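Local coordinates for leucine aminopeptidase A1, chloroplastic (Solanum lycopersicum, PDB 5D8N), which removes N-terminal amino acids, preferably leucine, from peptides as a magnesium-dependent homohexameric aminopeptidase of the M17 family, and also has a chaperone role, at residues I251-A254 / E255-K258; L396-A399 / C400-V404. The protein carries 1 engineered substitution. All coordinates share one frame; numbering follows the deposited sequence.

Contact 1 of 2, residues I251-A254 / E255-K258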
loop_
_atom_site.group_PDB
_atom_site.type_symbol
_atom_site.label_atom_id
_atom_site.label_comp_id
_atom_site.label_asym_id
_atom_site.label_seq_id
_atom_site.Cartn_x
_atom_site.Cartn_y
_atom_site.Cartn_z
ATOM N N ILE A 251 -12.658 -29.202 32.306
ATOM C CA ILE A 251 -12.974 -28.120 31.405
ATOM C C ILE A 251 -13.463 -26.952 32.241
ATOM O O ILE A 251 -14.444 -27.089 32.972
ATOM C CB ILE A 251 -14.085 -28.518 30.417
ATOM C CG1 ILE A 251 -13.686 -29.768 29.632
ATOM C CG2 ILE A 251 -14.377 -27.379 29.450
ATOM C CD1 ILE A 251 -12.353 -29.671 28.924
ATOM N N LEU A 252 -12.739 -25.837 32.214
ATOM C CA LEU A 252 -13.178 -24.637 32.938
ATOM C C LEU A 252 -13.933 -23.698 32.003
ATOM O O LEU A 252 -13.424 -23.347 30.933
ATOM C CB LEU A 252 -11.982 -23.919 33.563
ATOM C CG LEU A 252 -10.950 -24.764 34.319
ATOM C CD1 LEU A 252 -9.946 -23.843 34.974
ATOM C CD2 LEU A 252 -11.639 -25.533 35.421
ATOM N N ASP A 253 -15.070 -23.183 32.471
ATOM C CA ASP A 253 -15.811 -22.177 31.719
ATOM C C ASP A 253 -15.381 -20.751 32.100
ATOM O O ASP A 253 -14.420 -20.559 32.846
ATOM C CB ASP A 253 -17.332 -22.392 31.855
ATOM C CG ASP A 253 -17.868 -22.092 33.252
ATOM O OD1 ASP A 253 -17.172 -21.424 34.053
ATOM O OD2 ASP A 253 -18.986 -22.560 33.542
ATOM N N ALA A 254 -15.919 -19.769 31.391
ATOM C CA ALA A 254 -15.446 -18.392 31.501
ATOM C C ALA A 254 -15.486 -17.920 32.946
ATOM O O ALA A 254 -14.589 -17.190 33.371
ATOM C CB ALA A 254 -16.299 -17.459 30.652
ATOM N N GLU A 255 -16.508 -18.328 33.687
ATOM C CA GLU A 255 -16.700 -17.872 35.067
ATOM C C GLU A 255 -15.642 -18.466 35.978
ATOM O O GLU A 255 -15.070 -17.770 36.811
ATOM C CB GLU A 255 -18.089 -18.257 35.629
ATOM C CG GLU A 255 -19.178 -17.223 35.382
ATOM C CD GLU A 255 -18.843 -15.813 35.896
ATOM O OE1 GLU A 255 -18.717 -15.579 37.122
ATOM O OE2 GLU A 255 -18.718 -14.887 35.066
ATOM N N GLN A 256 -15.318 -19.730 35.761
ATOM C CA GLN A 256 -14.198 -20.319 36.486
ATOM C C GLN A 256 -12.841 -19.673 36.159
ATOM O O GLN A 256 -11.985 -19.510 37.024
ATOM C CB GLN A 256 -14.154 -21.819 36.217
ATOM C CG GLN A 256 -15.347 -22.583 36.785
ATOM C CD GLN A 256 -15.374 -24.023 36.307
ATOM O OE1 GLN A 256 -15.699 -24.307 35.155
ATOM N NE2 GLN A 256 -14.908 -24.926 37.156
ATOM N N CYS A 257 -12.633 -19.285 34.908
ATOM C CA CYS A 257 -11.365 -18.651 34.542
ATOM C C CYS A 257 -11.323 -17.240 35.123
ATOM O O CYS A 257 -10.254 -16.715 35.489
ATOM C CB CYS A 257 -11.229 -18.603 33.021
ATOM S SG CYS A 257 -11.002 -20.260 32.313
ATOM N N LYS A 258 -12.499 -16.660 35.305
ATOM C CA LYS A 258 -12.565 -15.331 35.884
ATOM C C LYS A 258 -12.194 -15.397 37.350
ATOM O O LYS A 258 -11.456 -14.559 37.830
ATOM C CB LYS A 258 -13.965 -14.751 35.721
ATOM C CG LYS A 258 -14.154 -13.343 36.266
ATOM C CD LYS A 258 -15.498 -12.831 35.762
ATOM C CE LYS A 258 -15.812 -11.447 36.291
ATOM N NZ LYS A 258 -17.130 -11.001 35.761
HETATM O O HOH W 1 -14.690 -27.439 35.681
#
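D253 and Q256 grip each other twice, each side chain taking the backbone N-H of the other, and so form a capping box where strand 247-252 gives way to helix 254-259. D253 is the N-cap: its OD1 accepts from Q256 N at 3.0 Å, an almost straight bond that meets the oxygen nearly along its C-O axis. In return D253 N donates to Q256 OE1, also at 3.0 Å, but with the donor tilted 29° from the amide plane. The torsions explain the reach. CG of D253 sits between its own backbone N and carbonyl carbon (chi1 69°), which brings OD1 to the N-H of Q256, whereas Q256 runs extended beyond CG, back toward the strand. Carboxylate and amide thus meet at a steep angle, their planes 79° apart. With an alanine here in place of D253 the carboxylate is gone, and Q256 N would probably be left without its side-chain acceptor at the start of the helix. The amide of Q256 is held at its other end too, because NE2 donates to a water that itself donates to I251 O at 2.7 Å, a bridge that ties the amide to the backbone of the preceding strand and fixes its rotation. After the cap the helical i to i+4 bonds begin, with C257 N bonded to D253 O and K258 N to A254 O. Packing closes the inner side: L252 and C257 are buried against F279 of the adjoining strand 278-284. The side chain of L252 crosses that of Q256 at about a right angle, CD2 lying 3.8 Å from NE2, while its CB rests 4.0 Å from C257 SG.

Contact 2 of 2, residues L396-A399 / C400-V404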
loop_
_atom_site.group_PDB
_atom_site.type_symbol
_atom_site.label_atom_id
_atom_site.label_comp_id
_atom_site.label_asym_id
_atom_site.label_seq_id
_atom_site.Cartn_x
_atom_site.Cartn_y
_atom_site.Cartn_z
ATOM N N LEU A 396 0.019 -20.366 30.489
ATOM C CA LEU A 396 1.323 -20.662 31.028
ATOM C C LEU A 396 1.354 -20.501 32.543
ATOM O O LEU A 396 1.998 -21.275 33.250
ATOM C CB LEU A 396 2.374 -19.800 30.326
ATOM C CG LEU A 396 2.722 -20.177 28.890
ATOM C CD1 LEU A 396 3.561 -19.073 28.231
ATOM C CD2 LEU A 396 3.519 -21.467 28.789
ATOM N N ILE A 397 0.693 -19.468 33.042
ATOM C CA ILE A 397 0.591 -19.259 34.481
ATOM C C ILE A 397 -0.122 -20.463 35.072
ATOM O O ILE A 397 0.334 -21.012 36.059
ATOM C CB ILE A 397 -0.185 -17.971 34.797
ATOM C CG1 ILE A 397 0.666 -16.755 34.418
ATOM C CG2 ILE A 397 -0.531 -17.882 36.275
ATOM C CD1 ILE A 397 -0.135 -15.478 34.179
ATOM N N TYR A 398 -1.197 -20.919 34.430
ATOM C CA TYR A 398 -1.929 -22.081 34.914
ATOM C C TYR A 398 -1.049 -23.320 34.928
ATOM O O TYR A 398 -1.022 -24.083 35.891
ATOM C CB TYR A 398 -3.127 -22.342 34.006
ATOM C CG TYR A 398 -4.035 -23.450 34.476
ATOM C CD1 TYR A 398 -3.834 -24.750 34.081
ATOM C CD2 TYR A 398 -5.081 -23.192 35.345
ATOM C CE1 TYR A 398 -4.647 -25.769 34.535
ATOM C CE2 TYR A 398 -5.951 -24.197 35.754
ATOM C CZ TYR A 398 -5.703 -25.489 35.369
ATOM O OH TYR A 398 -6.594 -26.479 35.719
ATOM N N ALA A 399 -0.282 -23.513 33.859
ATOM C CA ALA A 399 0.632 -24.645 33.817
ATOM C C ALA A 399 1.613 -24.588 34.987
ATOM O O ALA A 399 1.908 -25.617 35.625
ATOM C CB ALA A 399 1.381 -24.694 32.484
ATOM N N CYS A 400 2.219 -23.430 35.201
ATOM C CA CYS A 400 3.162 -23.308 36.306
ATOM C C CYS A 400 2.484 -23.614 37.646
ATOM O O CYS A 400 3.093 -24.201 38.517
ATOM C CB CYS A 400 3.823 -21.932 36.342
ATOM S SG CYS A 400 4.917 -21.617 34.935
ATOM N N ASN A 401 1.209 -23.267 37.779
ATOM C CA ASN A 401 0.477 -23.492 39.012
ATOM C C ASN A 401 0.075 -24.933 39.231
ATOM O O ASN A 401 -0.296 -25.277 40.347
ATOM C CB ASN A 401 -0.784 -22.625 39.085
ATOM C CG ASN A 401 -0.463 -21.173 39.356
ATOM O OD1 ASN A 401 0.626 -20.859 39.811
ATOM N ND2 ASN A 401 -1.368 -20.283 39.004
ATOM N N GLN A 402 0.275 -25.789 38.239
ATOM C CA GLN A 402 0.100 -27.218 38.447
ATOM C C GLN A 402 1.360 -27.863 39.062
ATOM O O GLN A 402 1.412 -29.070 39.283
ATOM C CB GLN A 402 -0.257 -27.898 37.126
ATOM C CG GLN A 402 -1.492 -27.365 36.434
ATOM C CD GLN A 402 -2.616 -27.019 37.400
ATOM O OE1 GLN A 402 -2.943 -25.832 37.644
ATOM N NE2 GLN A 402 -3.254 -28.066 37.907
ATOM N N GLY A 403 2.413 -27.077 39.255
ATOM C CA GLY A 403 3.620 -27.609 39.857
ATOM C C GLY A 403 4.442 -28.477 38.926
ATOM O O GLY A 403 5.245 -29.295 39.386
ATOM N N VAL A 404 4.388 -28.201 37.624
ATOM C CA VAL A 404 5.246 -28.932 36.710
ATOM C C VAL A 404 6.717 -28.521 36.795
ATOM O O VAL A 404 7.048 -27.413 37.165
ATOM C CB VAL A 404 4.711 -28.882 35.267
ATOM C CG1 VAL A 404 3.318 -29.497 35.225
ATOM C CG2 VAL A 404 4.687 -27.457 34.742
#
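The ring of Y398 and the side-chain amide of Q402, one turn apart, lie face over face with their planes only 9° apart. They mark a helix C-terminus in the α/β catalytic domain of the M17 family, where helix 388-401 is closed by a glycine, G403, with positive phi. One terminal atom of the Q402 amide stands 3.5 Å above the ring plane of Y398, over its centre; whether it is the oxygen or the nitrogen is uncertain. Two torsions bring the groups together: CG of Y398 is anti to the backbone N (chi1 -175°), and the Q402 chain bends at chi2 (-39°), folding its amide back over the helix end. The same ring also meets F279 and H281 of strand 278-284 edge-to-face, so it packs against the eight-stranded sheet. On another side of the helix I397 and N401 run side by side and point the same way, I397 CG2 touching N401 ND2 at 3.7 Å. The buried A399 and C400 instead turn to the strands, A399 packing on A296, V298, I352 and I407.

The backbone shows how the helix stops. C400 N still bonds to L396 O at 2.9 Å, and N401 N to I397 O, in the regular i to i+4 pattern. Q402 N then turns to A399 O at 3.1 Å, well above that carbonyl plane, and keeps a weak second bond to Y398 O. G403 lets the chain leave the helix, and its N reaches back to C400 O; Q402 O, meanwhile, accepts a hydrogen bond from K294 NZ. V404 then heads into strand 406-411, its methyl CG2 coming to rest 3.4 Å from A399 O.

How the contacts relate
Both contacts belong to the catalytic domain. Contact 1 lies at the N-terminal end of one helix, 254-259, after strand 247-252, an outermost strand of the eight-stranded mixed sheet within this chain; contact 2, later in the chain, lies at the C-terminal end of another, 388-401, before strand 406-411 of the same sheet. Their centres are 16 Å apart, on the same side of the chain's centre. They meet directly where L252 CD1 packs on Y398 CE2 at 4.1 Å, and F279 of strand 278-284 touches side chains from both. The magnesium ligand E387 immediately precedes helix 388-401, so contact 2 ends a helix that begins beside the metal site, whereas contact 1 lies away from it.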